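Local coordinates for protein rusticyanin (Thiobacillus ferrooxidans, PDB 2CAK) that carries electrons as a periplasmic blue copper protein, passing them from cytochrome c552 to the A-type oxidase in the iron respiratory chain, at residues D28-S33 / P61-P66; T70-F75 / N123-P128; A96-I101 / Q138-A143; A130-Y135 / F148-V153. All blocks are in the same frame, centred on the assembly; numbering follows the deposited sequence.

How the contacts relate
From the N terminus, contact 1 forms first, when strand 62-65 returns to lie parallel beside strand 29-31. Contact 2 follows in series and is the only one of the four in the other sheet, pairing strands 70-77 and 119-126. Its loop crosses that of contact 3, where the 96-101 loop meets the copper-binding loop at 138-143. Contact 4 is the hairpin of strands 131-136 and 148-153; it too crosses contact 3, because residues 138-143 lie in its connection. Contacts 1 and 4 share a sheet through neighbouring strands 62-65 and 148-153. Ile65, Val71, Trp126, Tyr133 and Ile151 join contacts 1, 2 and 4 between the two sheets.

Contact 1: D28-S33 / P61-P66; sequences DTVTYS and PTLDIP. Unlike the reference sequence in segment 61-66: Asp64 (reference Glu).
Tyr32, just past the end of strand 29-31, crosses Leu63 slantwise, with O of Asp64 at its ring edge. CG anti to the carbonyl carbon (chi1 -64°) turns the ring toward strand 62-65. CB lies near CD of Pro66, and CD1 is 3.6 Å from O of Asp64, which sits in the ring plane. The same carbonyl oxygen accepts the bond from the backbone N of Tyr32 at 3.0 Å. Farther out, CE1 is 4.1 Å from both CB and CD2 of Leu63, and the hydroxyl OH lies 4.0 Å from that CD2 while hydrogen-bonding to Asp21. Val30 shares this buried face: its CG2 packs 3.8 Å from CB of Pro61, the two side chains side by side. On the other face, CG2 of Thr29 comes within 3.8 Å of OD1 of Asp64. Four backbone hydrogen bonds join the segments; among them, N of Val30 gives a nearly straight one to O of Thr62 (2.8 Å, 166° at the hydrogen). This parallel pair is part of one sheet of the cupredoxin beta-sandwich, with Tyr32 and Leu63 meeting Val39 and Val55 of the other.

Contact 2: T70-F75 / N123-P128; sequences TVDVTF and NFTWHP. Unlike the reference sequence in segment 123-128: Asn123 (reference Asp).
The axes of strands 70-75 and 123-126 run antiparallel, 159° between their directions, with Val71-Trp126 and Val73-Phe124 as hydrogen-bonded pairs and Asp72-Thr125 and Thr74-Asn123 as non-hydrogen-bonded ones. They are neighbouring strands in one sheet of the cupredoxin beta-sandwich, and the Val71, Val73, Phe124 and Trp126 side chains face its interior. CG of Phe124 stands between its own backbone N and carbonyl carbon (chi1 65°), which turns one face of the ring onto Val73. A CH-pi contact results: CB of Val73 is 3.9 Å from the Phe124 ring centroid, shifted toward the rim at CZ, and the two methyls reach the ring atoms near CZ as well. Val71 runs alongside Trp126, its CB 4.1 Å from CE3, while its CG2 meets CD of Pro128 at 4.0 Å. The indole in turn packs on Ile65 of the facing sheet and meets Tyr133 edge-to-face. On the opposite face of the strands the side chains are polar. OG1 of Thr125 gives OD1 of Asp72 a weak hydrogen bond of 3.4 Å. Beyond the end of strand 123-126, His127 lies beside Thr70, pointing the same way, with OG1 of Thr70 3.0 Å from CE1 of His127.

Contact 3: A96-I101 / Q138-A143; sequences AVMPVI and QIPGHA. With CU1 (copper (I) ion), chain B.
Val97 and Gly141 make the polar link between these two loops: the backbone N of Gly141 donates to O of Val97 at 2.9 Å, arriving in the carbonyl plane on a lone pair. A CA-H...O contact reinforces it, with CA of Pro140 3.2 Å from that same oxygen, which thus receives two neighbouring groups of the copper loop. Gly141 has a positive phi of 94°, a value glycine adopts readily.

The remaining contacts are apolar. Met98, its chain bent at chi2, brings CE to 3.9 Å from CG of Pro140, with SD nearby, the two side chains meeting at a slant. Pro99 approaches Ala143 more loosely, CG to CB 4.4 Å. Deeper, CD1 of Ile101 ends 3.8 Å from CG of Gln138.

Of the two segments, only 138-143 supplies a copper ligand. ND1 of His142 binds the copper ion at 2.1 Å, and His84, Cys137 and Met147 complete the site. The imidazole is covered on one face by CG2 of Ile139, 3.6 Å above its plane and over its centre; the N of His142 also bonds to O of Ile139, closing a beta turn over Pro140 and Gly141.

With one backbone hydrogen bond, a CA-H...O contact and otherwise apolar contacts, residues 96-101 pack against the side of the 138-143 loop; the bond falls on Gly141, the residue before the ligand, and His142 itself is not touched.

Contact 4: A130-Y135 / F148-V153; sequences AGTYYY and FGKIIV. Unlike the reference sequence in segment 148-153: Ile152 (reference Val).
Tyr135 lays its ring over the backbone of Gly149. CG stands between the backbone N and the carbonyl carbon (chi1 56°), which swings the ring across the neighbouring strand. CA of Gly149 makes a CH-pi contact 3.8 Å from the ring centroid, and N of Gly149 sits 3.7 Å above the ring plane, over its centre. With no side chain, Gly149 leaves the ring room to lie directly on its backbone. CG1 of Ile151 comes to the ring edge, 3.7 Å from CD1 of Tyr135. On the same face, CG2 of Val153 is 3.8 Å from CE1 of Tyr133. On the other face, Tyr134 lies side by side with Lys150, CE1 of the tyrosine being 3.9 Å from CG of the lysine.

The two strands form the cupredoxin beta hairpin whose connection is the copper-binding loop, with Cys137, His142 and Met147. Six backbone hydrogen bonds close it; one of them, from N of Ile151 to O of Tyr133 (2.8 Å), reaches the oxygen from above the carbonyl plane.

Farther out, the hydroxyl of Tyr135 is hydrogen-bonded to O of Pro61 and that of Tyr133 to O of Thr129. Phe86 lies nearly parallel to the Tyr135 ring, and Tyr95 meets Phe148 edge-to-face.

Contact 1: D28-S33 / P61-P66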
loop_
_atom_site.group_PDB
_atom_site.type_symbol
_atom_site.label_atom_id
_atom_site.label_comp_id
_atom_site.label_asym_id
_atom_site.label_seq_id
_atom_site.Cartn_x
_atom_site.Cartn_y
_atom_site.Cartn_z
ATOM N N ASP A 28 -15.275 5.781 -2.118
ATOM C CA ASP A 28 -14.113 4.853 -2.069
ATOM C C ASP A 28 -12.856 5.550 -2.588
ATOM O O ASP A 28 -11.993 4.928 -3.194
ATOM C CB ASP A 28 -14.356 3.534 -2.778
ATOM C CG ASP A 28 -13.362 2.413 -2.453
ATOM O OD1 ASP A 28 -12.868 2.161 -1.315
ATOM O OD2 ASP A 28 -12.986 1.621 -3.378
ATOM N N THR A 29 -12.784 6.868 -2.373
ATOM C CA THR A 29 -11.579 7.625 -2.749
ATOM C C THR A 29 -10.985 8.308 -1.521
ATOM O O THR A 29 -11.743 8.762 -0.637
ATOM C CB THR A 29 -11.951 8.673 -3.806
ATOM O OG1 THR A 29 -12.435 7.991 -4.975
ATOM C CG2 THR A 29 -10.738 9.465 -4.193
ATOM N N VAL A 30 -9.665 8.360 -1.434
ATOM C CA VAL A 30 -8.947 9.076 -0.374
ATOM C C VAL A 30 -8.162 10.200 -1.031
ATOM O O VAL A 30 -7.319 9.918 -1.896
ATOM C CB VAL A 30 -8.025 8.142 0.439
ATOM C CG1 VAL A 30 -7.376 8.929 1.585
ATOM C CG2 VAL A 30 -8.818 6.931 0.909
ATOM N N THR A 31 -8.425 11.426 -0.637
ATOM C CA THR A 31 -7.822 12.596 -1.242
ATOM C C THR A 31 -6.805 13.225 -0.275
ATOM O O THR A 31 -7.116 13.487 0.874
ATOM C CB THR A 31 -8.872 13.642 -1.656
ATOM O OG1 THR A 31 -9.785 13.067 -2.635
ATOM C CG2 THR A 31 -8.184 14.812 -2.287
ATOM N N TYR A 32 -5.601 13.444 -0.769
ATOM C CA TYR A 32 -4.503 13.991 -0.004
ATOM C C TYR A 32 -4.228 15.448 -0.446
ATOM O O TYR A 32 -4.544 15.789 -1.588
ATOM C CB TYR A 32 -3.248 13.126 -0.204
ATOM C CG TYR A 32 -3.429 11.705 0.331
ATOM C CD1 TYR A 32 -3.987 10.713 -0.457
ATOM C CD2 TYR A 32 -3.056 11.351 1.615
ATOM C CE1 TYR A 32 -4.179 9.421 -0.017
ATOM C CE2 TYR A 32 -3.256 10.048 2.102
ATOM C CZ TYR A 32 -3.810 9.084 1.288
ATOM O OH TYR A 32 -4.010 7.813 1.684
ATOM N N SER A 33 -3.680 16.249 0.441
ATOM C CA SER A 33 -3.412 17.643 0.221
ATOM C C SER A 33 -2.152 18.057 0.966
ATOM O O SER A 33 -1.784 17.513 2.000
ATOM C CB SER A 33 -4.594 18.542 0.648
ATOM O OG SER A 33 -4.920 18.194 1.944
ATOM N N PRO A 61 -8.946 1.587 -1.872
ATOM C CA PRO A 61 -9.458 2.882 -2.361
ATOM C C PRO A 61 -8.567 3.492 -3.431
ATOM O O PRO A 61 -7.378 3.230 -3.538
ATOM C CB PRO A 61 -9.470 3.755 -1.114
ATOM C CG PRO A 61 -8.335 3.210 -0.294
ATOM C CD PRO A 61 -8.397 1.738 -0.513
ATOM N N THR A 62 -9.193 4.320 -4.267
ATOM C CA THR A 62 -8.455 5.164 -5.176
ATOM C C THR A 62 -7.803 6.308 -4.394
ATOM O O THR A 62 -8.517 6.958 -3.612
ATOM C CB THR A 62 -9.379 5.691 -6.279
ATOM O OG1 THR A 62 -9.851 4.573 -7.027
ATOM C CG2 THR A 62 -8.641 6.612 -7.254
ATOM N N LEU A 63 -6.524 6.510 -4.596
ATOM C CA LEU A 63 -5.801 7.592 -3.886
ATOM C C LEU A 63 -5.642 8.765 -4.858
ATOM O O LEU A 63 -5.130 8.564 -5.977
ATOM C CB LEU A 63 -4.437 7.102 -3.400
ATOM C CG LEU A 63 -4.433 5.769 -2.650
ATOM C CD1 LEU A 63 -3.014 5.501 -2.143
ATOM C CD2 LEU A 63 -5.385 5.751 -1.472
ATOM N N ASP A 64 -6.013 9.956 -4.457
ATOM C CA ASP A 64 -5.856 11.160 -5.274
ATOM C C ASP A 64 -4.742 11.997 -4.616
ATOM O O ASP A 64 -4.914 12.457 -3.477
ATOM C CB ASP A 64 -7.166 11.900 -5.360
ATOM C CG ASP A 64 -8.171 11.383 -6.351
ATOM O OD1 ASP A 64 -8.160 10.242 -6.871
ATOM O OD2 ASP A 64 -9.097 12.160 -6.712
ATOM N N ILE A 65 -3.653 12.202 -5.329
ATOM C CA ILE A 65 -2.423 12.832 -4.817
ATOM C C ILE A 65 -2.144 14.099 -5.612
ATOM O O ILE A 65 -2.254 14.104 -6.844
ATOM C CB ILE A 65 -1.229 11.820 -4.897
ATOM C CG1 ILE A 65 -1.465 10.606 -3.941
ATOM C CG2 ILE A 65 0.099 12.488 -4.606
ATOM C CD1 ILE A 65 -0.579 9.457 -3.834
ATOM N N PRO A 66 -1.798 15.194 -4.941
ATOM C CA PRO A 66 -1.518 16.428 -5.686
ATOM C C PRO A 66 -0.217 16.364 -6.441
ATOM O O PRO A 66 0.764 15.772 -6.014
ATOM C CB PRO A 66 -1.498 17.496 -4.586
ATOM C CG PRO A 66 -1.452 16.820 -3.293
ATOM C CD PRO A 66 -1.748 15.352 -3.498
#

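Contact 2: T70-F75 / N123-P128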
loop_
_atom_site.group_PDB
_atom_site.type_symbol
_atom_site.label_atom_id
_atom_site.label_comp_id
_atom_site.label_asym_id
_atom_site.label_seq_id
_atom_site.Cartn_x
_atom_site.Cartn_y
_atom_site.Cartn_z
ATOM N N THR A 70 5.510 15.404 -2.120
ATOM C CA THR A 70 6.315 14.308 -1.593
ATOM C C THR A 70 5.337 13.325 -0.936
ATOM O O THR A 70 4.543 13.750 -0.116
ATOM C CB THR A 70 7.307 14.807 -0.563
ATOM O OG1 THR A 70 8.262 15.666 -1.246
ATOM C CG2 THR A 70 8.143 13.683 0.053
ATOM N N VAL A 71 5.394 12.056 -1.331
ATOM C CA VAL A 71 4.516 11.027 -0.800
ATOM C C VAL A 71 5.359 10.103 0.092
ATOM O O VAL A 71 6.251 9.417 -0.387
ATOM C CB VAL A 71 3.807 10.219 -1.893
ATOM C CG1 VAL A 71 2.772 9.251 -1.291
ATOM C CG2 VAL A 71 3.158 11.162 -2.927
ATOM N N ASP A 72 5.016 10.109 1.381
ATOM C CA ASP A 72 5.617 9.225 2.353
ATOM C C ASP A 72 4.686 8.048 2.588
ATOM O O ASP A 72 3.568 8.268 3.080
ATOM C CB ASP A 72 5.900 9.942 3.655
ATOM C CG ASP A 72 7.005 10.991 3.578
ATOM O OD1 ASP A 72 7.831 11.017 2.638
ATOM O OD2 ASP A 72 7.101 11.833 4.499
ATOM N N VAL A 73 5.077 6.850 2.191
ATOM C CA VAL A 73 4.239 5.661 2.345
ATOM C C VAL A 73 4.780 4.829 3.515
ATOM O O VAL A 73 5.959 4.555 3.601
ATOM C CB VAL A 73 4.245 4.804 1.045
ATOM C CG1 VAL A 73 3.344 3.617 1.232
ATOM C CG2 VAL A 73 3.827 5.664 -0.136
ATOM N N THR A 74 3.853 4.437 4.395
ATOM C CA THR A 74 4.093 3.431 5.389
ATOM C C THR A 74 3.232 2.228 5.037
ATOM O O THR A 74 2.014 2.364 4.848
ATOM C CB THR A 74 3.718 3.940 6.792
ATOM O OG1 THR A 74 4.430 5.170 7.079
ATOM C CG2 THR A 74 3.953 2.914 7.878
ATOM N N PHE A 75 3.835 1.054 4.951
ATOM C CA PHE A 75 3.147 -0.201 4.624
ATOM C C PHE A 75 3.342 -1.190 5.761
ATOM O O PHE A 75 4.488 -1.445 6.177
ATOM C CB PHE A 75 3.673 -0.801 3.319
ATOM C CG PHE A 75 3.093 -2.161 2.979
ATOM C CD1 PHE A 75 1.740 -2.370 2.862
ATOM C CD2 PHE A 75 3.920 -3.242 2.833
ATOM C CE1 PHE A 75 1.192 -3.638 2.629
ATOM C CE2 PHE A 75 3.433 -4.475 2.580
ATOM C CZ PHE A 75 2.090 -4.684 2.474
ATOM N N ASN A 123 8.839 2.068 5.616
ATOM C CA ASN A 123 8.538 3.390 5.088
ATOM C C ASN A 123 9.379 3.619 3.836
ATOM O O ASN A 123 10.573 3.259 3.796
ATOM C CB ASN A 123 8.947 4.459 6.098
ATOM C CG ASN A 123 8.061 4.456 7.307
ATOM O OD1 ASN A 123 8.487 4.053 8.396
ATOM N ND2 ASN A 123 6.927 5.036 7.122
ATOM N N PHE A 124 8.783 4.262 2.840
ATOM C CA PHE A 124 9.557 4.694 1.662
ATOM C C PHE A 124 8.948 6.006 1.161
ATOM O O PHE A 124 7.815 6.359 1.454
ATOM C CB PHE A 124 9.658 3.632 0.558
ATOM C CG PHE A 124 8.334 3.259 -0.099
ATOM C CD1 PHE A 124 7.857 3.937 -1.218
ATOM C CD2 PHE A 124 7.560 2.216 0.381
ATOM C CE1 PHE A 124 6.651 3.618 -1.807
ATOM C CE2 PHE A 124 6.378 1.867 -0.250
ATOM C CZ PHE A 124 5.905 2.555 -1.353
ATOM N N THR A 125 9.748 6.748 0.394
ATOM C CA THR A 125 9.327 8.013 -0.171
ATOM C C THR A 125 9.158 7.904 -1.678
ATOM O O THR A 125 9.787 7.040 -2.343
ATOM C CB THR A 125 10.320 9.129 0.221
ATOM O OG1 THR A 125 9.733 10.393 -0.094
ATOM C CG2 THR A 125 11.550 9.068 -0.611
ATOM N N TRP A 126 8.291 8.699 -2.247
ATOM C CA TRP A 126 7.973 8.651 -3.665
ATOM C C TRP A 126 7.710 10.063 -4.152
ATOM O O TRP A 126 6.986 10.822 -3.481
ATOM C CB TRP A 126 6.730 7.778 -3.845
ATOM C CG TRP A 126 6.256 7.561 -5.240
ATOM C CD1 TRP A 126 6.971 7.420 -6.386
ATOM C CD2 TRP A 126 4.863 7.464 -5.621
ATOM N NE1 TRP A 126 6.129 7.239 -7.450
ATOM C CE2 TRP A 126 4.812 7.263 -7.005
ATOM C CE3 TRP A 126 3.641 7.523 -4.950
ATOM C CZ2 TRP A 126 3.618 7.123 -7.730
ATOM C CZ3 TRP A 126 2.440 7.392 -5.649
ATOM C CH2 TRP A 126 2.442 7.194 -7.028
ATOM N N HIS A 127 8.271 10.434 -5.296
ATOM C CA HIS A 127 8.078 11.727 -5.919
ATOM C C HIS A 127 7.518 11.527 -7.323
ATOM O O HIS A 127 8.268 11.541 -8.299
ATOM C CB HIS A 127 9.398 12.490 -6.010
ATOM C CG HIS A 127 9.984 12.922 -4.713
ATOM N ND1 HIS A 127 9.712 14.160 -4.190
ATOM C CD2 HIS A 127 10.790 12.313 -3.819
ATOM C CE1 HIS A 127 10.339 14.321 -3.020
ATOM N NE2 HIS A 127 10.994 13.219 -2.778
ATOM N N PRO A 128 6.218 11.324 -7.463
ATOM C CA PRO A 128 5.683 10.970 -8.773
ATOM C C PRO A 128 5.461 12.171 -9.694
ATOM O O PRO A 128 5.256 13.289 -9.248
ATOM C CB PRO A 128 4.302 10.415 -8.444
ATOM C CG PRO A 128 3.929 11.054 -7.149
ATOM C CD PRO A 128 5.215 11.211 -6.397
#

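Contact 3: A96-I101 / Q138-A143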
loop_
_atom_site.group_PDB
_atom_site.type_symbol
_atom_site.label_atom_id
_atom_site.label_comp_id
_atom_site.label_asym_id
_atom_site.label_seq_id
_atom_site.Cartn_x
_atom_site.Cartn_y
_atom_site.Cartn_z
ATOM N N ALA A 96 -2.331 -10.721 -14.437
ATOM C CA ALA A 96 -2.136 -12.157 -14.483
ATOM C C ALA A 96 -1.748 -12.734 -13.128
ATOM O O ALA A 96 -1.472 -12.020 -12.160
ATOM C CB ALA A 96 -1.049 -12.437 -15.527
ATOM N N VAL A 97 -1.747 -14.058 -13.025
ATOM C CA VAL A 97 -1.373 -14.730 -11.776
ATOM C C VAL A 97 0.055 -14.381 -11.389
ATOM O O VAL A 97 0.336 -14.177 -10.221
ATOM C CB VAL A 97 -1.668 -16.232 -11.852
ATOM C CG1 VAL A 97 -1.034 -17.012 -10.703
ATOM C CG2 VAL A 97 -3.170 -16.456 -11.861
ATOM N N MET A 98 0.956 -14.315 -12.363
ATOM C CA MET A 98 2.289 -13.783 -12.205
ATOM C C MET A 98 2.355 -12.465 -12.956
ATOM O O MET A 98 2.630 -12.491 -14.139
ATOM C CB MET A 98 3.303 -14.785 -12.783
ATOM C CG MET A 98 3.237 -16.120 -12.058
ATOM S SD MET A 98 4.636 -16.317 -11.041
ATOM C CE MET A 98 4.673 -17.901 -10.343
ATOM N N PRO A 99 2.008 -11.383 -12.273
ATOM C CA PRO A 99 1.823 -10.185 -13.050
ATOM C C PRO A 99 3.107 -9.584 -13.588
ATOM O O PRO A 99 4.120 -9.538 -12.931
ATOM C CB PRO A 99 1.127 -9.248 -12.060
ATOM C CG PRO A 99 1.163 -9.847 -10.718
ATOM C CD PRO A 99 1.624 -11.261 -10.850
ATOM N N VAL A 100 3.052 -9.034 -14.802
ATOM C CA VAL A 100 4.151 -8.322 -15.472
ATOM C C VAL A 100 3.956 -6.856 -15.129
ATOM O O VAL A 100 3.040 -6.221 -15.668
ATOM C CB VAL A 100 4.178 -8.594 -16.997
ATOM N N ILE A 101 4.761 -6.327 -14.211
ATOM C CA ILE A 101 4.488 -4.965 -13.705
ATOM C C ILE A 101 5.714 -4.077 -13.817
ATOM O O ILE A 101 5.725 -2.913 -13.379
ATOM C CB ILE A 101 3.976 -4.970 -12.256
ATOM C CG1 ILE A 101 4.933 -5.602 -11.252
ATOM C CG2 ILE A 101 2.619 -5.611 -12.155
ATOM C CD1 ILE A 101 4.540 -5.320 -9.794
ATOM N N GLN A 138 2.640 -8.527 -5.176
ATOM C CA GLN A 138 3.274 -9.450 -6.120
ATOM C C GLN A 138 3.141 -10.926 -5.771
ATOM O O GLN A 138 3.617 -11.758 -6.563
ATOM C CB GLN A 138 4.775 -9.117 -6.289
ATOM C CG GLN A 138 4.993 -7.818 -7.029
ATOM C CD GLN A 138 6.472 -7.750 -7.432
ATOM O OE1 GLN A 138 7.429 -7.339 -6.775
ATOM N NE2 GLN A 138 6.610 -8.330 -8.602
ATOM N N ILE A 139 2.544 -11.287 -4.639
ATOM C CA ILE A 139 2.394 -12.713 -4.362
ATOM C C ILE A 139 1.587 -13.339 -5.464
ATOM O O ILE A 139 0.517 -12.779 -5.784
ATOM C CB ILE A 139 1.747 -13.005 -3.010
ATOM C CG1 ILE A 139 2.650 -12.602 -1.837
ATOM C CG2 ILE A 139 1.407 -14.498 -2.883
ATOM C CD1 ILE A 139 2.047 -12.856 -0.440
ATOM N N PRO A 140 2.028 -14.422 -6.086
ATOM C CA PRO A 140 1.217 -14.999 -7.203
ATOM C C PRO A 140 -0.231 -15.226 -6.859
ATOM O O PRO A 140 -0.587 -15.779 -5.823
ATOM C CB PRO A 140 1.963 -16.330 -7.477
ATOM C CG PRO A 140 3.410 -15.959 -7.193
ATOM C CD PRO A 140 3.304 -15.112 -5.926
ATOM N N GLY A 141 -1.106 -14.711 -7.710
ATOM C CA GLY A 141 -2.529 -14.807 -7.570
ATOM C C GLY A 141 -3.208 -13.651 -6.889
ATOM O O GLY A 141 -4.413 -13.481 -7.038
ATOM N N HIS A 142 -2.498 -12.848 -6.076
ATOM C CA HIS A 142 -3.201 -11.894 -5.244
ATOM C C HIS A 142 -3.749 -10.715 -6.056
ATOM O O HIS A 142 -4.924 -10.368 -5.850
ATOM C CB HIS A 142 -2.291 -11.409 -4.106
ATOM C CG HIS A 142 -2.109 -12.429 -3.020
ATOM N ND1 HIS A 142 -1.555 -12.099 -1.800
ATOM C CD2 HIS A 142 -2.423 -13.757 -3.013
ATOM C CE1 HIS A 142 -1.545 -13.235 -1.096
ATOM N NE2 HIS A 142 -2.063 -14.253 -1.794
ATOM N N ALA A 143 -2.938 -10.100 -6.908
ATOM C CA ALA A 143 -3.461 -9.055 -7.777
ATOM C C ALA A 143 -4.608 -9.522 -8.683
ATOM O O ALA A 143 -5.546 -8.754 -8.925
ATOM C CB ALA A 143 -2.329 -8.383 -8.560
HETATM CU CU CU1 B . -0.655 -10.308 -1.252
#

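Contact 4: A130-Y135 / F148-V153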
loop_
_atom_site.group_PDB
_atom_site.type_symbol
_atom_site.label_atom_id
_atom_site.label_comp_id
_atom_site.label_asym_id
_atom_site.label_seq_id
_atom_site.Cartn_x
_atom_site.Cartn_y
_atom_site.Cartn_z
ATOM N N ALA A 130 2.851 13.468 -12.779
ATOM C CA ALA A 130 1.449 13.329 -13.044
ATOM C C ALA A 130 1.149 12.097 -13.917
ATOM O O ALA A 130 1.892 11.735 -14.827
ATOM C CB ALA A 130 0.868 14.545 -13.772
ATOM N N GLY A 131 0.008 11.444 -13.611
ATOM C CA GLY A 131 -0.488 10.291 -14.335
ATOM C C GLY A 131 -1.217 9.320 -13.450
ATOM O O GLY A 131 -1.451 9.616 -12.265
ATOM N N THR A 132 -1.532 8.209 -14.011
ATOM C CA THR A 132 -2.224 7.111 -13.329
ATOM C C THR A 132 -1.254 6.000 -13.003
ATOM O O THR A 132 -0.458 5.603 -13.858
ATOM C CB THR A 132 -3.400 6.620 -14.183
ATOM O OG1 THR A 132 -4.291 7.750 -14.373
ATOM C CG2 THR A 132 -4.117 5.513 -13.453
ATOM N N TYR A 133 -1.350 5.499 -11.775
ATOM C CA TYR A 133 -0.555 4.388 -11.256
ATOM C C TYR A 133 -1.488 3.386 -10.570
ATOM O O TYR A 133 -2.665 3.680 -10.285
ATOM C CB TYR A 133 0.521 4.880 -10.288
ATOM C CG TYR A 133 1.432 5.980 -10.792
ATOM C CD1 TYR A 133 1.010 7.303 -10.869
ATOM C CD2 TYR A 133 2.746 5.720 -11.174
ATOM C CE1 TYR A 133 1.856 8.284 -11.329
ATOM C CE2 TYR A 133 3.602 6.707 -11.622
ATOM C CZ TYR A 133 3.154 8.010 -11.696
ATOM O OH TYR A 133 4.026 8.966 -12.149
ATOM N N TYR A 134 -0.941 2.209 -10.276
ATOM C CA TYR A 134 -1.636 1.201 -9.515
ATOM C C TYR A 134 -0.703 0.682 -8.411
ATOM O O TYR A 134 0.492 0.569 -8.659
ATOM C CB TYR A 134 -2.056 0.016 -10.400
ATOM C CG TYR A 134 -3.120 0.465 -11.388
ATOM C CD1 TYR A 134 -4.480 0.365 -11.106
ATOM C CD2 TYR A 134 -2.757 1.055 -12.609
ATOM C CE1 TYR A 134 -5.412 0.803 -12.022
ATOM C CE2 TYR A 134 -3.703 1.511 -13.487
ATOM C CZ TYR A 134 -5.032 1.372 -13.206
ATOM O OH TYR A 134 -5.976 1.845 -14.106
ATOM N N TYR A 135 -1.260 0.381 -7.255
ATOM C CA TYR A 135 -0.517 -0.306 -6.199
ATOM C C TYR A 135 -1.016 -1.761 -6.176
ATOM O O TYR A 135 -2.216 -1.997 -6.234
ATOM C CB TYR A 135 -0.641 0.378 -4.832
ATOM C CG TYR A 135 -2.022 0.620 -4.257
ATOM C CD1 TYR A 135 -2.796 1.721 -4.608
ATOM C CD2 TYR A 135 -2.573 -0.262 -3.351
ATOM C CE1 TYR A 135 -4.056 1.932 -4.090
ATOM C CE2 TYR A 135 -3.823 -0.045 -2.806
ATOM C CZ TYR A 135 -4.555 1.040 -3.175
ATOM O OH TYR A 135 -5.820 1.218 -2.630
ATOM N N PHE A 148 -5.268 -4.881 -5.333
ATOM C CA PHE A 148 -4.693 -3.733 -6.032
ATOM C C PHE A 148 -5.678 -2.572 -5.854
ATOM O O PHE A 148 -6.877 -2.749 -5.624
ATOM C CB PHE A 148 -4.443 -4.009 -7.519
ATOM C CG PHE A 148 -5.676 -4.165 -8.367
ATOM C CD1 PHE A 148 -6.258 -5.411 -8.534
ATOM C CD2 PHE A 148 -6.277 -3.100 -9.007
ATOM C CE1 PHE A 148 -7.406 -5.562 -9.305
ATOM C CE2 PHE A 148 -7.417 -3.210 -9.764
ATOM C CZ PHE A 148 -7.984 -4.460 -9.928
ATOM N N GLY A 149 -5.135 -1.362 -6.095
ATOM C CA GLY A 149 -5.910 -0.177 -6.208
ATOM C C GLY A 149 -5.287 0.845 -7.117
ATOM O O GLY A 149 -4.164 0.644 -7.585
ATOM N N LYS A 150 -5.981 1.946 -7.360
ATOM C CA LYS A 150 -5.532 2.971 -8.315
ATOM C C LYS A 150 -5.028 4.211 -7.596
ATOM O O LYS A 150 -5.539 4.560 -6.523
ATOM C CB LYS A 150 -6.739 3.302 -9.206
ATOM C CG LYS A 150 -6.446 4.184 -10.387
ATOM C CD LYS A 150 -7.637 4.307 -11.318
ATOM C CE LYS A 150 -8.818 5.042 -10.809
ATOM N NZ LYS A 150 -9.722 5.128 -12.045
ATOM N N ILE A 151 -4.091 4.908 -8.188
ATOM C CA ILE A 151 -3.564 6.195 -7.737
ATOM C C ILE A 151 -3.623 7.181 -8.892
ATOM O O ILE A 151 -3.146 6.881 -10.001
ATOM C CB ILE A 151 -2.102 6.060 -7.268
ATOM C CG1 ILE A 151 -1.963 4.963 -6.234
ATOM C CG2 ILE A 151 -1.602 7.397 -6.785
ATOM C CD1 ILE A 151 -0.516 4.678 -5.902
ATOM N N ILE A 152 -4.253 8.317 -8.638
ATOM C CA ILE A 152 -4.270 9.414 -9.642
ATOM C C ILE A 152 -3.436 10.565 -9.091
ATOM O O ILE A 152 -3.703 11.064 -8.011
ATOM C CB ILE A 152 -5.706 9.849 -9.923
ATOM C CG1 ILE A 152 -6.596 8.724 -10.442
ATOM C CG2 ILE A 152 -5.734 11.071 -10.878
ATOM C CD1 ILE A 152 -8.029 9.018 -10.638
ATOM N N VAL A 153 -2.375 10.914 -9.827
ATOM C CA VAL A 153 -1.518 12.048 -9.458
ATOM C C VAL A 153 -1.800 13.188 -10.429
ATOM O O VAL A 153 -1.685 13.044 -11.636
ATOM C CB VAL A 153 -0.048 11.665 -9.499
ATOM C CG1 VAL A 153 0.822 12.921 -9.179
ATOM C CG2 VAL A 153 0.263 10.455 -8.599
#